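Local coordinates for protein histidine acid phosphatase (Hafnia alvei, PDB 4ARU) that belongs to branch 2 of the histidine phosphatase superfamily, a family of enzymes with a mixed alpha/beta fold, at residues A[245-250]-A[325-330]; A[259-264]-A[309-314]; A[47-52]-A[91-96]. All coordinates share one frame; numbering follows the deposited sequence. Where two conformers were deposited one is given.

Interaction 1 of 3, residues A[245-250]-A[325-330]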
ATOM      1  N   GLN A 245     -17.352   7.704  11.912  1.00  9.87           N
ATOM      2  CA  GLN A 245     -17.782   7.739  10.497  1.00  9.41           C
ATOM      3  C   GLN A 245     -16.624   7.443   9.575  1.00  8.43           C
ATOM      4  O   GLN A 245     -16.781   6.673   8.664  1.00  7.85           O
ATOM      5  CB  GLN A 245     -18.396   9.090  10.173  1.00 10.31           C
ATOM      6  CG  GLN A 245     -19.762   9.277  10.800  1.00 11.77           C
ATOM      7  CD  GLN A 245     -20.254  10.706  10.669  1.00 13.56           C
ATOM      8  OE1 GLN A 245     -19.478  11.654  10.541  1.00 14.63           O
ATOM      9  NE2 GLN A 245     -21.554  10.861  10.762  1.00 15.57           N
ATOM     10  N   TRP A 246     -15.460   8.044   9.799  1.00  8.34           N
ATOM     11  CA  TRP A 246     -14.293   7.704   9.010  1.00  8.04           C
ATOM     12  C   TRP A 246     -14.034   6.212   9.068  1.00  8.01           C
ATOM     13  O   TRP A 246     -13.760   5.593   8.037  1.00  7.57           O
ATOM     14  CB  TRP A 246     -13.035   8.424   9.513  1.00  8.18           C
ATOM     15  CG  TRP A 246     -12.860   9.826   9.010  1.00  8.60           C
ATOM     16  CD1 TRP A 246     -12.893  10.939   9.738  1.00  9.34           C
ATOM     17  CD2 TRP A 246     -12.604  10.219   7.676  1.00  8.28           C
ATOM     18  NE1 TRP A 246     -12.700  12.054   8.936  1.00  9.45           N
ATOM     19  CE2 TRP A 246     -12.524  11.632   7.651  1.00  8.75           C
ATOM     20  CE3 TRP A 246     -12.443   9.511   6.506  1.00  8.00           C
ATOM     21  CZ2 TRP A 246     -12.262  12.356   6.475  1.00  8.48           C
ATOM     22  CZ3 TRP A 246     -12.216  10.209   5.314  1.00  7.91           C
ATOM     23  CH2 TRP A 246     -12.141  11.623   5.319  1.00  8.18           C
ATOM     24  N   ASN A 247     -14.092   5.626  10.261  1.00  8.37           N
ATOM     25  CA  ASN A 247     -13.792   4.198  10.363  1.00  8.97           C
ATOM     26  C   ASN A 247     -14.802   3.373   9.635  1.00  8.61           C
ATOM     27  O   ASN A 247     -14.424   2.392   8.999  1.00  8.60           O
ATOM     28  CB  ASN A 247     -13.694   3.747  11.833  1.00 10.15           C
ATOM     29  CG  ASN A 247     -12.495   4.342  12.570  1.00 11.49           C
ATOM     30  OD1 ASN A 247     -11.547   4.815  11.954  1.00 13.84           O
ATOM     31  ND2 ASN A 247     -12.559   4.349  13.868  1.00 12.71           N
ATOM     32  N   SER A 248     -16.065   3.747   9.711  1.00  8.84           N
ATOM     33  CA  SER A 248     -17.127   2.978   9.089  1.00  9.16           C
ATOM     34  C   SER A 248     -16.998   3.042   7.574  1.00  8.76           C
ATOM     35  O   SER A 248     -17.136   2.031   6.885  1.00  9.15           O
ATOM     36  CB  SER A 248     -18.487   3.531   9.551  1.00  9.96           C
ATOM     37  OG  SER A 248     -19.544   2.866   8.851  1.00 10.48           O
ATOM     38  N   LEU A 249     -16.685   4.199   7.012  1.00  8.42           N
ATOM     39  CA  LEU A 249     -16.521   4.282   5.559  1.00  8.10           C
ATOM     40  C   LEU A 249     -15.285   3.521   5.070  1.00  7.34           C
ATOM     41  O   LEU A 249     -15.308   2.780   4.063  1.00  6.72           O
ATOM     42  CB  LEU A 249     -16.408   5.735   5.136  1.00  8.35           C
ATOM     43  CG  LEU A 249     -17.625   6.609   5.400  1.00  9.12           C
ATOM     44  CD1 LEU A 249     -17.331   8.117   5.194  1.00 10.07           C
ATOM     45  CD2 LEU A 249     -18.818   6.132   4.556  1.00  9.72           C
ATOM     46  N   LEU A 250     -14.175   3.655   5.788  1.00  7.55           N
ATOM     47  CA  LEU A 250     -12.944   2.985   5.337  1.00  7.76           C
ATOM     48  C   LEU A 250     -13.011   1.481   5.574  1.00  8.02           C
ATOM     49  O   LEU A 250     -12.292   0.760   4.912  1.00  8.64           O
ATOM     50  CB  LEU A 250     -11.699   3.626   6.000  1.00  8.20           C
ATOM     51  CG  LEU A 250     -11.038   4.777   5.184  1.00  8.27           C
ATOM     52  CD1 LEU A 250     -10.510   4.381   3.790  1.00  8.13           C
ATOM     53  CD2 LEU A 250     -11.980   5.957   5.096  1.00  8.60           C
ATOM     54  N   GLY A 325      -5.052   5.715  14.592  1.00  9.33           N
ATOM     55  CA  GLY A 325      -5.157   7.041  14.006  1.00  9.18           C
ATOM     56  C   GLY A 325      -5.263   7.126  12.509  1.00  8.81           C
ATOM     57  O   GLY A 325      -5.315   8.199  11.943  1.00  8.45           O
ATOM     58  N   GLN A 326      -5.380   5.977  11.863  1.00  8.16           N
ATOM     59  CA  GLN A 326      -5.380   5.933  10.384  1.00  7.92           C
ATOM     60  C   GLN A 326      -6.368   4.862   9.911  1.00  8.14           C
ATOM     61  O   GLN A 326      -6.032   3.660   9.917  1.00  7.95           O
ATOM     62  CB  GLN A 326      -3.959   5.674   9.905  1.00  7.46           C
ATOM     63  CG  GLN A 326      -3.807   5.496   8.402  1.00  7.08           C
ATOM     64  CD  GLN A 326      -4.470   6.613   7.626  1.00  7.09           C
ATOM     65  OE1 GLN A 326      -5.593   6.475   7.133  1.00  7.39           O
ATOM     66  NE2 GLN A 326      -3.770   7.729   7.480  1.00  6.67           N
ATOM     67  N   PRO A 327      -7.545   5.276   9.470  1.00  8.50           N
ATOM     68  CA  PRO A 327      -8.559   4.315   9.076  1.00  8.72           C
ATOM     69  C   PRO A 327      -8.255   3.498   7.818  1.00  8.31           C
ATOM     70  O   PRO A 327      -8.789   2.396   7.716  1.00  8.29           O
ATOM     71  CB  PRO A 327      -9.806   5.160   8.902  1.00  9.62           C
ATOM     72  CG  PRO A 327      -9.377   6.518   8.692  1.00  9.55           C
ATOM     73  CD  PRO A 327      -8.021   6.665   9.329  1.00  8.83           C
ATOM     74  N   ASP A 328      -7.423   3.983   6.929  1.00  7.63           N
ATOM     75  CA  ASP A 328      -7.024   3.200   5.748  1.00  7.53           C
ATOM     76  C   ASP A 328      -5.855   2.265   6.137  1.00  7.00           C
ATOM     77  O   ASP A 328      -4.840   2.738   6.647  1.00  7.04           O
ATOM     78  CB  ASP A 328      -6.571   4.197   4.677  1.00  7.27           C
ATOM     79  CG  ASP A 328      -6.235   3.548   3.318  1.00  7.55           C
ATOM     80  OD1 ASP A 328      -6.240   2.286   3.194  1.00  7.65           O
ATOM     81  OD2 ASP A 328      -5.961   4.336   2.375  1.00  8.21           O
ATOM     82  N   ASN A 329      -5.968   0.961   5.933  1.00  6.75           N
ATOM     83  CA  ASN A 329      -4.868   0.036   6.238  1.00  6.85           C
ATOM     84  C   ASN A 329      -3.670   0.221   5.343  1.00  6.53           C
ATOM     85  O   ASN A 329      -2.602  -0.223   5.699  1.00  6.91           O
ATOM     86  CB  ASN A 329      -5.291  -1.444   6.119  1.00  7.07           C
ATOM     87  CG  ASN A 329      -6.294  -1.870   7.175  1.00  7.84           C
ATOM     88  OD1 ASN A 329      -6.456  -1.207   8.185  1.00  8.77           O
ATOM     89  ND2 ASN A 329      -7.018  -2.945   6.909  1.00  8.38           N
ATOM     90  N   THR A 330      -3.874   0.853   4.191  1.00  6.63           N
ATOM     91  CA  THR A 330      -2.807   1.076   3.194  1.00  6.63           C
ATOM     92  C   THR A 330      -2.809   2.553   2.822  1.00  6.40           C
ATOM     93  O   THR A 330      -3.106   2.918   1.679  1.00  5.66           O
ATOM     94  CB  THR A 330      -2.965   0.155   1.961  1.00  6.96           C
ATOM     95  OG1 THR A 330      -4.304   0.222   1.468  1.00  7.26           O
ATOM     96  CG2 THR A 330      -2.628  -1.322   2.316  1.00  7.52           C
TER
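Pro327 lies against the flank of helix 243-262 with its ring directed at Leu250, and this pair is the close-packed part of a small contact that joins the helix to the loop running from helix 307-317 to strand 335-342. Leu250 CB rests 3.8 Å from Pro327 CB and 3.6 Å from Pro327 O, so the leucine meets both the ring and the backbone carbonyl beyond it. With chi1 at -92°, well off a staggered value, Leu250 also carries its CD1 branch to Asp328 CB, 4.0 Å away.

Away from this pair the packing thins. Trp246 makes a looser contact, CB to Pro327 CG at 4.2 Å, while its indole turns off to be covered by Phe224 and Leu225 of helix 213-229 and meets the ring of His228 edge-to-face. The solvent side belongs to Asn247, which crosses the proline at about a right angle and touches it with a single atom, OD1, 3.5 Å from Pro327 CB.

Two side-chain bonds inside the loop brace its backbone. Gln326 folds its amide back so that OE1 accepts from Asp328 N at 3.1 Å, in the carbonyl plane and on a lone pair. Asp328 closes an Asx turn, OD1 accepting from Thr330 N at 2.9 Å, with the donor standing well above the carboxylate plane. One turn beyond Leu250 on helix 243-262, Asn254 donates through ND2 to Pro327 O and accepts through OD1 from Asn329 N.

The contact thus illustrates a division of labour: between the two segments the surfaces meet by van der Waals contact alone, with a rigid pyrrolidine ring as the wedge, while hydrogen bonds inside the loop and from Asn254 fix the backbone that presents it. Its specificity therefore rests on shape more than on polar pairing.

Interaction 2 of 3, residues A[259-264]-A[309-314]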
ATOM      1  N   LEU A 259     -10.327  -8.675  -0.002  1.00  7.97           N
ATOM      2  CA  LEU A 259     -10.840  -9.600  -0.961  1.00  8.45           C
ATOM      3  C   LEU A 259     -10.095  -9.612  -2.288  1.00  8.17           C
ATOM      4  O   LEU A 259      -9.834 -10.676  -2.874  1.00  8.52           O
ATOM      5  CB  LEU A 259     -12.339  -9.308  -1.224  1.00  8.59           C
ATOM      6  CG  LEU A 259     -13.248  -9.499  -0.012  1.00  9.29           C
ATOM      7  CD1 LEU A 259     -14.700  -9.203  -0.425  1.00 10.13           C
ATOM      8  CD2 LEU A 259     -13.120 -10.840   0.689  1.00  9.85           C
ATOM      9  N   MET A 260      -9.755  -8.431  -2.775  0.50  7.69           N
ATOM     10  CA  MET A 260      -9.233  -8.287  -4.130  0.50  7.85           C
ATOM     11  C   MET A 260      -7.708  -8.218  -4.189  0.50  8.04           C
ATOM     12  O   MET A 260      -7.113  -8.374  -5.260  0.50  8.31           O
ATOM     13  CB  MET A 260      -9.890  -7.067  -4.781  0.50  7.63           C
ATOM     14  CG  MET A 260     -11.423  -7.151  -4.795  0.50  7.67           C
ATOM     15  SD  MET A 260     -12.180  -8.697  -5.320  0.50  8.27           S
ATOM     16  CE  MET A 260     -11.383  -8.800  -6.914  0.50  9.04           C
ATOM     17  N   SER A 261      -7.070  -8.025  -3.048  1.00  8.04           N
ATOM     18  CA  SER A 261      -5.620  -7.973  -2.983  1.00  8.15           C
ATOM     19  C   SER A 261      -4.959  -8.881  -1.943  1.00  8.08           C
ATOM     20  O   SER A 261      -3.820  -9.330  -2.171  1.00  7.98           O
ATOM     21  CB  SER A 261      -5.149  -6.540  -2.787  1.00  8.19           C
ATOM     22  OG  SER A 261      -5.484  -5.777  -3.967  1.00  8.86           O
ATOM     23  N   ARG A 262      -5.607  -9.176  -0.826  1.00  7.72           N
ATOM     24  CA  ARG A 262      -5.008 -10.062   0.171  1.00  8.12           C
ATOM     25  C   ARG A 262      -5.272 -11.524  -0.040  1.00  8.64           C
ATOM     26  O   ARG A 262      -4.479 -12.348   0.334  1.00  9.56           O
ATOM     27  CB  ARG A 262      -5.414  -9.681   1.612  1.00  7.96           C
ATOM     28  CG  ARG A 262      -5.021  -8.276   2.017  1.00  8.00           C
ATOM     29  CD  ARG A 262      -5.173  -8.026   3.526  1.00  8.10           C
ATOM     30  NE  ARG A 262      -4.227  -8.862   4.246  1.00  8.93           N
ATOM     31  CZ  ARG A 262      -4.495 -10.022   4.838  1.00  9.53           C
ATOM     32  NH1 ARG A 262      -5.694 -10.550   4.851  1.00 10.06           N
ATOM     33  NH2 ARG A 262      -3.518 -10.730   5.358  1.00 10.65           N
ATOM     34  N   THR A 263      -6.399 -11.846  -0.636  1.00  8.41           N
ATOM     35  CA  THR A 263      -6.709 -13.245  -0.989  1.00  8.84           C
ATOM     36  C   THR A 263      -5.481 -13.988  -1.523  1.00  9.36           C
ATOM     37  O   THR A 263      -4.941 -13.534  -2.517  1.00  9.02           O
ATOM     38  CB  THR A 263      -7.780 -13.267  -2.089  1.00  8.92           C
ATOM     39  OG1 THR A 263      -8.992 -12.760  -1.539  1.00  8.81           O
ATOM     40  CG2 THR A 263      -8.007 -14.683  -2.663  1.00  9.69           C
ATOM     41  N   PRO A 264      -5.015 -15.058  -0.867  1.00  9.91           N
ATOM     42  CA  PRO A 264      -3.690 -15.593  -1.220  1.00 10.71           C
ATOM     43  C   PRO A 264      -3.501 -15.941  -2.717  1.00 10.92           C
ATOM     44  O   PRO A 264      -2.470 -15.626  -3.279  1.00 10.77           O
ATOM     45  CB  PRO A 264      -3.530 -16.791  -0.304  1.00 11.54           C
ATOM     46  CG  PRO A 264      -4.227 -16.306   0.942  1.00 11.05           C
ATOM     47  CD  PRO A 264      -5.471 -15.610   0.439  1.00 10.29           C
ATOM     48  N   ASN A 309       0.026  -3.460  -3.845  1.00  6.25           N
ATOM     49  CA  ASN A 309       1.285  -4.168  -3.664  1.00  5.92           C
ATOM     50  C   ASN A 309       1.482  -4.496  -2.171  1.00  5.70           C
ATOM     51  O   ASN A 309       1.859  -5.630  -1.779  1.00  6.00           O
ATOM     52  CB  ASN A 309       2.490  -3.357  -4.147  1.00  6.07           C
ATOM     53  CG  ASN A 309       2.445  -2.978  -5.601  1.00  6.75           C
ATOM     54  OD1 ASN A 309       2.584  -1.821  -5.973  1.00  7.07           O
ATOM     55  ND2 ASN A 309       2.291  -3.976  -6.462  1.00  6.87           N
ATOM     56  N   ILE A 310       1.224  -3.516  -1.328  1.00  5.72           N
ATOM     57  CA  ILE A 310       1.349  -3.744   0.114  1.00  5.95           C
ATOM     58  C   ILE A 310       0.334  -4.820   0.532  1.00  5.92           C
ATOM     59  O   ILE A 310       0.638  -5.715   1.327  1.00  5.87           O
ATOM     60  CB  ILE A 310       1.158  -2.425   0.931  1.00  6.01           C
ATOM     61  CG1 ILE A 310       2.377  -1.520   0.692  1.00  6.45           C
ATOM     62  CG2 ILE A 310       0.971  -2.732   2.410  1.00  6.40           C
ATOM     63  CD1 ILE A 310       2.265  -0.149   1.324  1.00  6.92           C
ATOM     64  N   ALA A 311      -0.880  -4.731   0.021  1.00  5.52           N
ATOM     65  CA  ALA A 311      -1.918  -5.720   0.390  1.00  5.87           C
ATOM     66  C   ALA A 311      -1.539  -7.094  -0.117  1.00  5.92           C
ATOM     67  O   ALA A 311      -1.726  -8.100   0.597  1.00  6.05           O
ATOM     68  CB  ALA A 311      -3.272  -5.284  -0.136  1.00  6.18           C
ATOM     69  N   ASN A 312      -0.981  -7.182  -1.320  1.00  5.75           N
ATOM     70  CA  ASN A 312      -0.549  -8.484  -1.820  1.00  6.27           C
ATOM     71  C   ASN A 312       0.513  -9.119  -0.912  1.00  6.47           C
ATOM     72  O   ASN A 312       0.453 -10.285  -0.579  1.00  6.31           O
ATOM     73  CB  ASN A 312       0.083  -8.376  -3.215  1.00  6.58           C
ATOM     74  CG  ASN A 312      -0.875  -7.947  -4.325  1.00  6.92           C
ATOM     75  OD1 ASN A 312      -0.386  -7.424  -5.355  1.00  7.29           O
ATOM     76  ND2 ASN A 312      -2.166  -8.203  -4.219  1.00  7.34           N
ATOM     77  N   ILE A 313       1.500  -8.330  -0.523  1.00  6.45           N
ATOM     78  CA  ILE A 313       2.594  -8.827   0.326  1.00  6.88           C
ATOM     79  C   ILE A 313       2.028  -9.238   1.666  1.00  7.19           C
ATOM     80  O   ILE A 313       2.407 -10.280   2.199  1.00  7.35           O
ATOM     81  CB  ILE A 313       3.707  -7.773   0.456  1.00  6.83           C
ATOM     82  CG1 ILE A 313       4.374  -7.568  -0.907  1.00  6.91           C
ATOM     83  CG2 ILE A 313       4.680  -8.130   1.580  1.00  7.09           C
ATOM     84  CD1 ILE A 313       5.108  -8.746  -1.425  1.00  7.32           C
ATOM     85  N   SER A 314       1.103  -8.448   2.194  1.00  7.06           N
ATOM     86  CA  SER A 314       0.457  -8.819   3.456  1.00  7.81           C
ATOM     87  C   SER A 314      -0.269 -10.155   3.339  1.00  7.55           C
ATOM     88  O   SER A 314      -0.193 -10.959   4.237  1.00  7.71           O
ATOM     89  CB  SER A 314      -0.390  -7.668   3.937  1.00  8.51           C
ATOM     90  OG  SER A 314      -1.623  -7.675   3.385  1.00 12.31           O
TER
HETATM   91  O   HOH W   1      -4.218  -7.193  -6.230  1.00 14.54           O
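The last turn of helix 243-262, widened to a pi-type turn, packs on helix 307-317, with Ser261 and Arg262 facing Ala311, Asn312 and Ser314. The helices come so close that Ser261 CB lies 3.5 Å from Ala311 CB, tighter than usual for two carbons.

Beside this apolar touch, the amide of Asn312 bridges the gap. Its ND2 donates to Ser261 O at 2.9 Å, an N-H...O angle of 158°, with the donor in the carbonyl plane on a lone pair. The same nitrogen donates to a water at 3.0 Å that is also hydrogen-bonded to Ser261 OG, so both amide hydrogens are used.

Arg262 lays its aliphatic chain along the other side, CG 3.6 Å from Ala311 O, and a bend at chi3 (66°) turns the guanidinium so that NE donates to Ser314 OG at 3.0 Å, nearly in the guanidinium plane. That hydroxyl in turn donates a hydrogen bond to Ala311 O at 2.8 Å, an arrangement that fixes its rotation. The charge finds its salt-bridge partner in Asp258, one turn back, through NH1.

Around this buried junction, helix 264-282 touches Asn312 through Asn270, helix 139-150 packs on Thr263, and strand 335-342 of the central sheet lies against Ile310 and Ile313.

Interaction 3 of 3, residues A[47-52]-A[91-96]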
ATOM      1  N   GLY A  47      -4.963  11.037 -11.218  1.00  9.95           N
ATOM      2  CA  GLY A  47      -3.928  10.087 -10.967  1.00  9.55           C
ATOM      3  C   GLY A  47      -2.550  10.609 -10.633  1.00  9.39           C
ATOM      4  O   GLY A  47      -1.687   9.803 -10.260  1.00  9.21           O
ATOM      5  N   TYR A  48      -2.338  11.906 -10.741  1.00  9.15           N
ATOM      6  CA  TYR A  48      -1.022  12.448 -10.380  1.00  9.10           C
ATOM      7  C   TYR A  48      -0.915  12.649  -8.876  1.00  8.55           C
ATOM      8  O   TYR A  48      -1.884  12.965  -8.196  1.00  8.17           O
ATOM      9  CB  TYR A  48      -0.778  13.791 -11.085  1.00  9.88           C
ATOM     10  CG  TYR A  48      -0.270  13.706 -12.516  1.00 10.56           C
ATOM     11  CD1 TYR A  48      -0.326  12.525 -13.260  1.00 10.88           C
ATOM     12  CD2 TYR A  48       0.340  14.789 -13.091  1.00 11.55           C
ATOM     13  CE1 TYR A  48       0.137  12.478 -14.577  1.00 11.79           C
ATOM     14  CE2 TYR A  48       0.797  14.761 -14.402  1.00 12.50           C
ATOM     15  CZ  TYR A  48       0.701  13.594 -15.149  1.00 12.87           C
ATOM     16  OH  TYR A  48       1.189  13.579 -16.467  1.00 15.17           O
ATOM     17  N   ILE A  49       0.287  12.512  -8.344  1.00  8.06           N
ATOM     18  CA  ILE A  49       0.573  12.982  -6.992  1.00  8.29           C
ATOM     19  C   ILE A  49       0.487  14.492  -7.000  1.00  8.16           C
ATOM     20  O   ILE A  49       0.798  15.147  -7.993  1.00  9.90           O
ATOM     21  CB  ILE A  49       1.967  12.536  -6.527  1.00  8.42           C
ATOM     22  CG1 ILE A  49       2.167  12.762  -5.025  1.00  8.12           C
ATOM     23  CG2 ILE A  49       3.060  13.222  -7.292  1.00  9.46           C
ATOM     24  CD1 ILE A  49       3.411  12.046  -4.488  1.00  8.59           C
ATOM     25  N   THR A  50      -0.025  15.093  -5.940  1.00  7.36           N
ATOM     26  CA  THR A  50      -0.064  16.563  -5.809  1.00  7.40           C
ATOM     27  C   THR A  50       1.199  17.095  -5.153  1.00  7.27           C
ATOM     28  O   THR A  50       1.942  16.338  -4.478  1.00  6.70           O
ATOM     29  CB  THR A  50      -1.246  17.049  -4.904  1.00  7.44           C
ATOM     30  OG1 THR A  50      -1.053  16.539  -3.563  1.00  7.01           O
ATOM     31  CG2 THR A  50      -2.559  16.529  -5.450  1.00  7.41           C
ATOM     32  N   PRO A  51       1.459  18.398  -5.314  1.00  7.76           N
ATOM     33  CA  PRO A  51       2.634  18.954  -4.619  1.00  7.92           C
ATOM     34  C   PRO A  51       2.566  18.744  -3.095  1.00  7.85           C
ATOM     35  O   PRO A  51       3.583  18.469  -2.429  1.00  7.87           O
ATOM     36  CB  PRO A  51       2.650  20.396  -5.070  1.00  8.70           C
ATOM     37  CG  PRO A  51       1.979  20.379  -6.413  1.00  8.79           C
ATOM     38  CD  PRO A  51       0.947  19.286  -6.365  1.00  8.34           C
ATOM     39  N   ARG A  52       1.359  18.814  -2.539  1.00  7.72           N
ATOM     40  CA  ARG A  52       1.222  18.517  -1.124  1.00  7.70           C
ATOM     41  C   ARG A  52       1.569  17.055  -0.834  1.00  6.97           C
ATOM     42  O   ARG A  52       2.185  16.772   0.165  1.00  7.00           O
ATOM     43  CB  ARG A  52      -0.195  18.863  -0.644  1.00  8.16           C
ATOM     44  CG  ARG A  52      -0.506  18.408   0.757  1.00  8.44           C
ATOM     45  CD  ARG A  52      -1.636  19.217   1.283  1.00  9.28           C
ATOM     46  NE  ARG A  52      -2.183  18.617   2.486  1.00  9.80           N
ATOM     47  CZ  ARG A  52      -2.697  19.273   3.506  1.00 10.72           C
ATOM     48  NH1 ARG A  52      -2.715  20.593   3.564  1.00 11.75           N
ATOM     49  NH2 ARG A  52      -3.187  18.548   4.494  1.00 11.01           N
ATOM     50  N   VAL A  91       6.363   2.906 -12.804  1.00  7.68           N
ATOM     51  CA  VAL A  91       6.414   3.777 -13.967  1.00  8.39           C
ATOM     52  C   VAL A  91       5.582   5.051 -13.874  1.00  8.48           C
ATOM     53  O   VAL A  91       5.851   5.990 -14.638  1.00  9.31           O
ATOM     54  CB  VAL A  91       6.009   3.034 -15.247  1.00  9.16           C
ATOM     55  CG1 VAL A  91       7.080   2.043 -15.531  1.00  9.77           C
ATOM     56  CG2 VAL A  91       4.635   2.373 -15.201  1.00  9.11           C
ATOM     57  N   ASP A  92       4.569   5.057 -13.006  1.00  8.25           N
ATOM     58  CA  ASP A  92       3.623   6.161 -12.985  1.00  8.60           C
ATOM     59  C   ASP A  92       4.251   7.447 -12.443  1.00  7.94           C
ATOM     60  O   ASP A  92       5.199   7.438 -11.673  1.00  7.27           O
ATOM     61  CB  ASP A  92       2.412   5.783 -12.127  1.00  9.42           C
ATOM     62  CG  ASP A  92       1.725   4.557 -12.622  1.00 11.38           C
ATOM     63  OD1 ASP A  92       1.357   4.556 -13.828  1.00 14.41           O
ATOM     64  OD2 ASP A  92       1.653   3.588 -11.842  1.00 13.73           O
ATOM     65  N   GLN A  93       3.702   8.567 -12.853  1.00  7.93           N
ATOM     66  CA  GLN A  93       4.106   9.836 -12.308  1.00  8.15           C
ATOM     67  C   GLN A  93       4.053   9.786 -10.778  1.00  7.32           C
ATOM     68  O   GLN A  93       4.965  10.251 -10.063  1.00  6.84           O
ATOM     69  CB  GLN A  93       3.221  10.964 -12.883  1.00  8.87           C
ATOM     70  CG  GLN A  93       3.581  12.376 -12.429  1.00  9.66           C
ATOM     71  CD  GLN A  93       2.887  12.854 -11.183  1.00  9.83           C
ATOM     72  OE1 GLN A  93       2.236  12.124 -10.497  1.00  9.60           O
ATOM     73  NE2 GLN A  93       3.078  14.140 -10.894  1.00 12.70           N
ATOM     74  N   ARG A  94       2.973   9.241 -10.230  1.00  7.03           N
ATOM     75  CA  ARG A  94       2.746   9.321  -8.782  1.00  7.00           C
ATOM     76  C   ARG A  94       3.836   8.560  -8.028  1.00  6.58           C
ATOM     77  O   ARG A  94       4.234   8.989  -6.937  1.00  6.61           O
ATOM     78  CB  ARG A  94       1.342   8.860  -8.416  1.00  7.74           C
ATOM     79  CG  ARG A  94       0.969   7.453  -8.839  1.00  8.76           C
ATOM     80  CD  ARG A  94      -0.514   7.182  -8.482  1.00 10.52           C
ATOM     81  NE  ARG A  94      -0.976   5.929  -9.060  1.00 11.97           N
ATOM     82  CZ  ARG A  94      -1.532   5.808 -10.248  1.00 14.01           C
ATOM     83  NH1 ARG A  94      -1.689   6.876 -11.016  1.00 16.42           N
ATOM     84  NH2 ARG A  94      -1.907   4.623 -10.702  1.00 15.38           N
ATOM     85  N   THR A  95       4.288   7.442  -8.573  1.00  6.15           N
ATOM     86  CA  THR A  95       5.302   6.623  -7.915  1.00  5.72           C
ATOM     87  C   THR A  95       6.725   7.196  -8.167  1.00  6.00           C
ATOM     88  O   THR A  95       7.519   7.254  -7.234  1.00  5.43           O
ATOM     89  CB  THR A  95       5.225   5.145  -8.386  1.00  5.83           C
ATOM     90  OG1 THR A  95       5.031   5.080  -9.795  1.00  6.36           O
ATOM     91  CG2 THR A  95       4.072   4.443  -7.754  1.00  5.64           C
ATOM     92  N   ARG A  96       7.024   7.640  -9.385  1.00  6.50           N
ATOM     93  CA  ARG A  96       8.306   8.265  -9.628  1.00  7.28           C
ATOM     94  C   ARG A  96       8.472   9.486  -8.739  1.00  7.20           C
ATOM     95  O   ARG A  96       9.539   9.689  -8.126  1.00  7.03           O
ATOM     96  CB  ARG A  96       8.481   8.632 -11.106  1.00  8.08           C
ATOM     97  CG  ARG A  96       8.633   7.424 -11.989  1.00  8.83           C
ATOM     98  CD  ARG A  96       8.895   7.694 -13.448  1.00 10.44           C
ATOM     99  NE  ARG A  96       7.692   8.186 -14.130  1.00 11.91           N
ATOM    100  CZ  ARG A  96       7.444   9.453 -14.429  1.00 12.89           C
ATOM    101  NH1 ARG A  96       8.277  10.424 -14.094  1.00 13.90           N
ATOM    102  NH2 ARG A  96       6.313   9.737 -15.047  1.00 14.04           N
TER
HETATM  103  O   HOH W   2       0.530   8.977 -11.831  1.00  8.62           O
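Gly47 O is gripped twice: Arg94 NH1 donates to it at 3.0 Å, near the guanidinium plane, and a water donates to it at 2.8 Å. That water in turn accepts from Arg94 N at 2.9 Å, tying the loop leading into helix 51-70 to the first turn of helix 93-106 in the alpha/beta part of the fold. The loop also runs beside the family's RHGxRxP signature, with backbone bonds from Tyr48 to Ala23 and from Thr50 to Val21. Arg94 reaches Gly47 on a chain extended from CG to NE; its NH2 is hydrogen-bonded to a bound tartaric acid, probably from the crystallisation liquor, and the side chain touches His19 of the signature.

Gln93 makes the second grip. Its OE1 accepts from Ile49 N at 2.9 Å, in the amide carbonyl plane and on a lone pair. A bend at chi2 (-90°) lays the amide over the Tyr48 ring, the two planes only 13° apart. Gln93 thus serves as hydrogen-bond acceptor and as a flat stacking surface at once. CD stands 3.5 Å above the ring plane toward its rim, while CG makes a CH-pi contact almost exactly on the ring normal, 3.9 Å from the centroid.

In the fold
The three contacts show how chemistry varies with place in one fold. Interaction 2 is the buried one, its centre about 9 Å from the centre of the chain; interactions 1 and 3 are partly buried, their centres about 14 Å from it. Interactions 1 and 2 share helix 243-262, one using its earlier part and the other its end, and they touch where Thr330 packs on Ile310. Interaction 3 touches neither (nearest atoms about 7 Å from interaction 2 and about 11 Å from interaction 1), and along the sequence it closes before either opens. Apolar contact dominates interaction 1, whereas interactions 2 and 3 each combine two direct hydrogen bonds with a bridging water, joining helix to helix in 2 and loop to helix start in 3.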